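Local coordinates for multidrug resistance protein (Vibrio cholerae, PDB 1YC9) that forms a trimeric outer membrane efflux channel of the OMF family and probably contributes to resistance to puromycin, acriflavine and tetraphenylarsonium chloride, at residues 54-59 / 131-136. The protein carries 1 engineered substitution. Numbering follows the deposited sequence.
Sequences ARLKGA and AAEAES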
loop_
_atom_site.group_PDB
_atom_site.type_symbol
_atom_site.label_atom_id
_atom_site.label_comp_id
_atom_site.label_asym_id
_atom_site.label_seq_id
_atom_site.Cartn_x
_atom_site.Cartn_y
_atom_site.Cartn_z
ATOM N N ALA A 54 -16.364 3.388 12.582
ATOM C CA ALA A 54 -16.331 4.782 12.133
ATOM C C ALA A 54 -16.521 4.909 10.631
ATOM O O ALA A 54 -17.284 5.760 10.164
ATOM C CB ALA A 54 -15.039 5.441 12.558
ATOM N N ARG A 55 -15.859 4.033 9.883
ATOM C CA ARG A 55 -15.984 4.006 8.431
ATOM C C ARG A 55 -17.380 3.607 7.956
ATOM O O ARG A 55 -17.806 4.009 6.873
ATOM C CB ARG A 55 -14.930 3.081 7.819
ATOM C CG ARG A 55 -13.502 3.578 7.983
ATOM N N LEU A 56 -18.092 2.818 8.758
ATOM C CA LEU A 56 -19.471 2.490 8.441
ATOM C C LEU A 56 -20.348 3.708 8.749
ATOM O O LEU A 56 -21.185 4.092 7.949
ATOM C CB LEU A 56 -19.930 1.224 9.201
ATOM C CG LEU A 56 -21.419 0.910 9.071
ATOM C CD1 LEU A 56 -21.803 0.748 7.602
ATOM C CD2 LEU A 56 -21.701 -0.360 9.855
ATOM N N LYS A 57 -20.153 4.335 9.902
ATOM C CA LYS A 57 -20.929 5.501 10.262
ATOM C C LYS A 57 -20.739 6.599 9.216
ATOM O O LYS A 57 -21.683 7.302 8.870
ATOM C CB LYS A 57 -20.595 5.980 11.679
ATOM C CG LYS A 57 -21.363 7.187 12.168
ATOM C CD LYS A 57 -20.964 7.585 13.577
ATOM C CE LYS A 57 -21.671 8.849 13.988
ATOM N NZ LYS A 57 -21.470 9.216 15.409
ATOM N N GLY A 58 -19.538 6.706 8.679
ATOM C CA GLY A 58 -19.238 7.674 7.637
ATOM C C GLY A 58 -20.112 7.472 6.432
ATOM O O GLY A 58 -20.697 8.410 5.894
ATOM N N ALA A 59 -20.166 6.235 5.984
ATOM C CA ALA A 59 -20.976 5.888 4.816
ATOM C C ALA A 59 -22.470 6.160 5.094
ATOM O O ALA A 59 -23.211 6.552 4.195
ATOM C CB ALA A 59 -20.777 4.435 4.455
ATOM N N ALA A 131 -22.221 -1.406 0.278
ATOM C CA ALA A 131 -20.853 -1.845 0.170
ATOM C C ALA A 131 -20.109 -1.607 1.484
ATOM O O ALA A 131 -19.338 -2.483 1.924
ATOM C CB ALA A 131 -20.152 -1.163 -1.007
ATOM N N ALA A 132 -20.358 -0.457 2.103
ATOM C CA ALA A 132 -19.759 -0.158 3.407
ATOM C C ALA A 132 -20.187 -1.135 4.522
ATOM O O ALA A 132 -19.395 -1.517 5.425
ATOM C CB ALA A 132 -20.026 1.229 3.790
ATOM N N GLU A 133 -21.433 -1.558 4.439
ATOM C CA GLU A 133 -21.951 -2.553 5.390
ATOM C C GLU A 133 -21.192 -3.876 5.231
ATOM O O GLU A 133 -20.741 -4.473 6.207
ATOM C CB GLU A 133 -23.449 -2.720 5.211
ATOM C CG GLU A 133 -24.244 -1.548 5.711
ATOM C CD GLU A 133 -25.731 -1.609 5.384
ATOM O OE1 GLU A 133 -26.122 -2.513 4.630
ATOM O OE2 GLU A 133 -26.479 -0.730 5.877
ATOM N N ALA A 134 -21.003 -4.302 3.979
ATOM C CA ALA A 134 -20.246 -5.499 3.660
ATOM C C ALA A 134 -18.801 -5.345 4.104
ATOM O O ALA A 134 -18.204 -6.287 4.633
ATOM C CB ALA A 134 -20.316 -5.793 2.160
ATOM N N GLU A 135 -18.223 -4.163 3.918
ATOM C CA GLU A 135 -16.849 -3.973 4.322
ATOM C C GLU A 135 -16.693 -4.024 5.847
ATOM O O GLU A 135 -15.667 -4.480 6.326
ATOM C CB GLU A 135 -16.280 -2.692 3.742
ATOM C CG GLU A 135 -16.086 -2.844 2.244
ATOM C CD GLU A 135 -15.495 -1.624 1.594
ATOM O OE1 GLU A 135 -15.641 -0.524 2.145
ATOM O OE2 GLU A 135 -14.875 -1.771 0.504
ATOM N N SER A 136 -17.708 -3.623 6.594
ATOM C CA SER A 136 -17.661 -3.744 8.053
ATOM C C SER A 136 -17.609 -5.221 8.485
ATOM O O SER A 136 -16.920 -5.563 9.440
ATOM C CB SER A 136 -18.811 -3.009 8.757
ATOM O OG SER A 136 -20.033 -3.624 8.505
#
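Leu56 reaches over to helix 117-183 with both of its methyl groups, and most of the packing is its work. CG stands anti to the backbone N (chi1 172°), and from there the two branches part company. Leu56 CD1 settles 3.8 Å from Glu133 CG, the two side chains passing each other at a slant. The same methyl, Leu56 CD1, lies 4.2 Å from Ala132 CB. Leu56 CD2 goes instead to Ser136 OG, at 3.9 Å. One turn further on, Ala59 CB faces Ala132 CB at 3.4 Å, tighter than usual for two methyl carbons. Segments 54-59 and 131-136 run antiparallel (171°), their axes 9.1 Å apart at closest approach. This is a pairing within the long alpha-helical barrel of the outer membrane factor fold, TolC-like, whose three chains build one tunnel; Lys57 on helix 47-67 makes a salt bridge to Glu335 of the second subunit. Among side chains, the only hydrogen bond kept within either segment is Ser136 OG to Glu133 O at 2.6 Å, the donor tilted 19° from the carbonyl plane. Glu135 OE2 forms a salt bridge with Arg268 of helix 260-281.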